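VP24 (White spot syndrome virus, PDB 5HLJ) serves as a major envelope protein of the virus, probably a membrane-anchored structural component of the virion surface. Local coordinates at residues Y94-N99 / N140-L145; I105-V110 / T135-N140. All blocks are in the same frame, centred on the assembly; numbering follows the deposited sequence.

Contact 1: residues Y94-N99 / N140-L145; sequences YARVYN and NRINTL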
# COMPACT_ATOMS: atom_id res chain seq x y z
N TYR A 94 -19.61 -3.88 1.94
CA TYR A 94 -20.08 -4.91 2.86
C TYR A 94 -20.13 -6.21 2.07
O TYR A 94 -21.08 -6.45 1.30
CB TYR A 94 -21.45 -4.56 3.46
CG TYR A 94 -21.88 -5.49 4.58
CD1 TYR A 94 -21.78 -5.12 5.92
CD2 TYR A 94 -22.39 -6.76 4.29
CE1 TYR A 94 -22.17 -6.00 6.94
CE2 TYR A 94 -22.77 -7.63 5.28
CZ TYR A 94 -22.67 -7.26 6.61
OH TYR A 94 -23.06 -8.16 7.58
N ALA A 95 -19.11 -7.04 2.24
CA ALA A 95 -18.97 -8.22 1.40
C ALA A 95 -19.09 -9.51 2.18
O ALA A 95 -18.73 -9.58 3.35
CB ALA A 95 -17.63 -8.18 0.66
N ARG A 96 -19.60 -10.54 1.50
CA ARG A 96 -19.65 -11.88 2.05
C ARG A 96 -18.67 -12.71 1.24
O ARG A 96 -18.71 -12.72 0.00
CB ARG A 96 -21.07 -12.46 1.99
CG ARG A 96 -22.13 -11.62 2.74
CD ARG A 96 -22.06 -11.81 4.26
NE ARG A 96 -22.48 -13.15 4.66
CZ ARG A 96 -22.19 -13.72 5.82
NH1 ARG A 96 -21.45 -13.06 6.71
NH2 ARG A 96 -22.60 -14.95 6.10
N VAL A 97 -17.77 -13.39 1.93
CA VAL A 97 -16.68 -14.08 1.27
C VAL A 97 -16.62 -15.53 1.72
O VAL A 97 -16.38 -15.81 2.89
CB VAL A 97 -15.31 -13.40 1.53
CG1 VAL A 97 -14.18 -14.13 0.79
CG2 VAL A 97 -15.34 -11.95 1.11
N TYR A 98 -16.81 -16.43 0.76
CA TYR A 98 -16.71 -17.85 1.03
C TYR A 98 -15.29 -18.33 0.78
O TYR A 98 -14.82 -18.31 -0.35
CB TYR A 98 -17.71 -18.64 0.18
CG TYR A 98 -17.76 -20.12 0.47
CD1 TYR A 98 -17.68 -20.59 1.78
CD2 TYR A 98 -17.92 -21.05 -0.55
CE1 TYR A 98 -17.72 -21.94 2.06
CE2 TYR A 98 -17.98 -22.41 -0.28
CZ TYR A 98 -17.88 -22.85 1.02
OH TYR A 98 -17.93 -24.20 1.31
N ASN A 99 -14.62 -18.76 1.84
CA ASN A 99 -13.30 -19.33 1.76
C ASN A 99 -13.40 -20.85 1.72
O ASN A 99 -13.57 -21.51 2.76
CB ASN A 99 -12.42 -18.88 2.93
CG ASN A 99 -11.04 -19.54 2.93
OD1 ASN A 99 -10.62 -20.14 1.94
ND2 ASN A 99 -10.32 -19.42 4.05
N ASN A 140 -14.03 -22.85 5.13
CA ASN A 140 -15.33 -23.52 5.19
C ASN A 140 -16.38 -22.64 5.81
O ASN A 140 -17.38 -23.13 6.34
CB ASN A 140 -15.24 -24.84 5.95
CG ASN A 140 -14.48 -25.89 5.19
OD1 ASN A 140 -13.46 -26.41 5.67
ND2 ASN A 140 -14.94 -26.19 3.98
N ARG A 141 -16.16 -21.33 5.74
CA ARG A 141 -17.09 -20.41 6.33
C ARG A 141 -17.33 -19.25 5.38
O ARG A 141 -16.48 -18.92 4.55
CB ARG A 141 -16.57 -19.92 7.68
CG ARG A 141 -17.67 -19.48 8.62
CD ARG A 141 -17.11 -18.97 9.92
NE ARG A 141 -16.36 -20.00 10.65
CZ ARG A 141 -15.73 -19.77 11.80
NH1 ARG A 141 -15.79 -18.55 12.35
NH2 ARG A 141 -15.06 -20.75 12.41
N ILE A 142 -18.51 -18.66 5.48
CA ILE A 142 -18.77 -17.39 4.81
C ILE A 142 -18.45 -16.28 5.82
O ILE A 142 -18.92 -16.30 6.95
CB ILE A 142 -20.21 -17.30 4.32
CG1 ILE A 142 -20.57 -18.57 3.53
CG2 ILE A 142 -20.41 -16.07 3.44
CD1 ILE A 142 -21.96 -18.55 2.95
N ASN A 143 -17.62 -15.34 5.39
CA ASN A 143 -17.10 -14.30 6.28
C ASN A 143 -17.53 -12.92 5.84
O ASN A 143 -17.66 -12.65 4.65
CB ASN A 143 -15.58 -14.35 6.32
CG ASN A 143 -15.03 -15.72 6.62
OD1 ASN A 143 -14.71 -16.04 7.77
ND2 ASN A 143 -14.89 -16.55 5.57
N THR A 144 -17.74 -12.03 6.81
CA THR A 144 -17.97 -10.64 6.47
C THR A 144 -16.63 -9.93 6.26
O THR A 144 -15.69 -10.11 7.03
CB THR A 144 -18.82 -9.95 7.56
OG1 THR A 144 -20.12 -10.54 7.54
CG2 THR A 144 -18.97 -8.46 7.28
N LEU A 145 -16.55 -9.16 5.17
CA LEU A 145 -15.36 -8.38 4.86
C LEU A 145 -15.79 -6.97 4.52
O LEU A 145 -16.66 -6.77 3.68
CB LEU A 145 -14.58 -8.99 3.69
CG LEU A 145 -13.33 -8.26 3.18
CD1 LEU A 145 -12.26 -8.19 4.23
CD2 LEU A 145 -12.75 -8.95 1.92
O HOH W 1 -18.31 -24.96 3.98
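Arg96 folds its side chain over Ile142 and reaches Thr144, its diagonal and direct neighbours on the antiparallel strand 141-151. Ala95-Leu145 and Val97-Asn143 are the hydrogen-bonded pairs, and beta-branched Val97, Ile142 and Thr144 suit the extended backbone. The methyl CG2 of Ile142 is the bump: it lies over one face of the guanidinium, 3.6 Å from NH2 of Arg96, the two side chains crossing at about a right angle. The arginine chain is bent at chi2 (-77°), which places CD, and at chi3, which places NE. NH1 of Arg96 donates in the guanidinium plane to OG1 of Thr144 at 3.0 Å. The other branch of Thr144, CG2, rests on one face of the Tyr94 ring, 4.3 Å from its centroid and offset toward the rim. At the far end CD1 of Tyr98 lies 3.9 Å from CG1 of Ile142. On the other face, Val97 CG2 lies against CB and CD2 of Leu145. Val97 O accepts twice from Asn143: from its N at 2.8 Å, and from ND2 at 3.2 Å; OD1 of Asn143 accepts from Lys138. The Thr144 hydroxyl and the Asp58 carboxylate, salt-bridged to Arg96 NH2, are among the groups that fix the guanidinium's turn, and Asp58 probably balances its charge.

Contact 2: residues I105-V110 / T135-N140; sequences ITVDSV and TVLKKN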
# COMPACT_ATOMS: atom_id res chain seq x y z
N ILE A 105 -7.34 -17.61 5.71
CA ILE A 105 -6.69 -16.54 4.97
C ILE A 105 -6.87 -15.23 5.70
O ILE A 105 -7.97 -14.93 6.16
CB ILE A 105 -7.28 -16.40 3.56
CG1 ILE A 105 -7.06 -17.68 2.76
CG2 ILE A 105 -6.70 -15.17 2.87
CD1 ILE A 105 -7.81 -17.68 1.47
N THR A 106 -5.80 -14.44 5.84
CA THR A 106 -5.95 -13.10 6.38
C THR A 106 -5.92 -12.09 5.23
O THR A 106 -5.05 -12.15 4.34
CB THR A 106 -4.86 -12.74 7.43
OG1 THR A 106 -4.88 -13.69 8.51
CG2 THR A 106 -5.09 -11.33 8.01
N VAL A 107 -6.89 -11.18 5.21
CA VAL A 107 -6.79 -10.03 4.33
C VAL A 107 -6.05 -8.94 5.11
O VAL A 107 -6.58 -8.37 6.05
CB VAL A 107 -8.18 -9.54 3.85
CG1 VAL A 107 -8.03 -8.42 2.83
CG2 VAL A 107 -8.94 -10.70 3.23
N ASP A 108 -4.80 -8.69 4.70
CA ASP A 108 -3.86 -7.84 5.44
C ASP A 108 -4.11 -6.36 5.26
O ASP A 108 -3.97 -5.58 6.20
CB ASP A 108 -2.43 -8.12 4.99
CG ASP A 108 -1.92 -9.42 5.47
OD1 ASP A 108 -2.04 -9.69 6.69
OD2 ASP A 108 -1.41 -10.18 4.63
N SER A 109 -4.43 -5.98 4.03
CA SER A 109 -4.52 -4.57 3.70
C SER A 109 -5.29 -4.39 2.42
O SER A 109 -5.46 -5.33 1.65
CB SER A 109 -3.13 -3.94 3.56
OG SER A 109 -2.33 -4.68 2.66
N VAL A 110 -5.79 -3.19 2.21
CA VAL A 110 -6.43 -2.88 0.95
C VAL A 110 -5.93 -1.53 0.48
O VAL A 110 -5.46 -0.72 1.27
CB VAL A 110 -7.97 -2.86 1.04
CG1 VAL A 110 -8.49 -4.11 1.71
CG2 VAL A 110 -8.44 -1.64 1.78
N THR A 135 -8.62 -8.70 8.47
CA THR A 135 -9.78 -9.57 8.63
C THR A 135 -9.45 -11.00 8.26
O THR A 135 -8.98 -11.26 7.15
CB THR A 135 -10.94 -9.12 7.73
OG1 THR A 135 -11.32 -7.78 8.05
CG2 THR A 135 -12.13 -10.08 7.88
N VAL A 136 -9.72 -11.93 9.18
CA VAL A 136 -9.50 -13.34 8.91
C VAL A 136 -10.68 -13.94 8.14
O VAL A 136 -11.84 -13.79 8.52
CB VAL A 136 -9.27 -14.14 10.20
CG1 VAL A 136 -9.10 -15.64 9.88
CG2 VAL A 136 -8.05 -13.62 10.94
N LEU A 137 -10.38 -14.61 7.03
CA LEU A 137 -11.40 -15.39 6.34
C LEU A 137 -11.25 -16.85 6.78
O LEU A 137 -10.36 -17.57 6.33
CB LEU A 137 -11.28 -15.24 4.81
CG LEU A 137 -11.12 -13.81 4.26
CD1 LEU A 137 -10.79 -13.82 2.75
CD2 LEU A 137 -12.35 -12.98 4.51
N LYS A 138 -12.10 -17.27 7.71
CA LYS A 138 -12.05 -18.65 8.20
C LYS A 138 -12.43 -19.61 7.07
O LYS A 138 -13.33 -19.33 6.28
CB LYS A 138 -12.99 -18.81 9.40
CG LYS A 138 -12.68 -17.89 10.56
CD LYS A 138 -11.35 -18.24 11.19
CE LYS A 138 -11.44 -19.57 11.93
NZ LYS A 138 -10.20 -19.86 12.69
N LYS A 139 -11.72 -20.73 6.97
CA LYS A 139 -12.03 -21.70 5.93
C LYS A 139 -13.34 -22.47 6.21
O LYS A 139 -13.69 -22.72 7.36
CB LYS A 139 -10.88 -22.67 5.75
CG LYS A 139 -10.62 -23.58 6.94
CD LYS A 139 -9.56 -24.60 6.57
CE LYS A 139 -9.38 -25.62 7.67
NZ LYS A 139 -9.24 -24.97 9.00
N ASN A 140 -14.03 -22.85 5.13
CA ASN A 140 -15.33 -23.52 5.19
C ASN A 140 -16.38 -22.64 5.81
O ASN A 140 -17.38 -23.13 6.34
CB ASN A 140 -15.24 -24.84 5.95
CG ASN A 140 -14.48 -25.89 5.19
OD1 ASN A 140 -13.46 -26.41 5.67
ND2 ASN A 140 -14.94 -26.19 3.98
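An antiparallel strand pair at one margin of the chain's large mixed sheet joins Ile105-Val107 to the short strand 135-137, which is an outermost strand within this chain. Two hydrogen-bonded pairs flank one non-hydrogen-bonded pair. Ile105 and Leu137 exchange backbone bonds, with Leu137 N 2.6 Å from Ile105 O and Ile105 N 3.1 Å from Leu137 O. Val107 and Thr135 do the same, Val107 N lying 2.9 Å from Thr135 O. The side chains of these two pairs share a face, where Leu137 lies against both Ile105 and Val107. Its CG stands anti to the carbonyl carbon (chi1 -48°), and CD1 comes 3.7 Å from CG2 of Val107, the two side chains crossing obliquely. The same CD1 is 4.3 Å from CG2 of Ile105, so one leucine methyl touches both branched residues. Beta-branched Ile105 and Val107 suit an extended backbone, and the flexible leucine supplies the reach; Phe168 of strand 161-170 packs against both of them. On the Leu137 face, Thr135 gives its OG1 to Lys133 O. On the reverse face Thr106 OG1 lies 4.0 Å from Val136 CG2, while the hydroxyl itself bonds to Gly171 O. The cross-strand cohesion is therefore divided: four backbone bonds fix the register, apolar branches of Ile105, Val107 and Leu137 meet on the face they share with Thr135, and the threonine hydroxyls find their hydrogen-bond partners in other parts of the same chain.

Overall arrangement
Contacts 1 and 2 lie about 9 Å apart, centre to centre, on the same side of the chain's centre, and share Asn140. Strand 90-99 is followed in the chain by 105-114, and 135-137 by 141-151, so the turn through Lys138-Asn140 carries the chain from contact 2 into contact 1. Two probable hydrogen bonds tie them together: Asn143 OD1 to Lys138 N at 2.9 Å, and Asn99 ND2 to Leu137 O, also at 2.9 Å. Both use asparagine side chains of contact 1 to grip backbone polar groups of contact 2. Side chains of the two pairs also pack against each other, Leu137 on buried Val97 and Thr135 on Leu145.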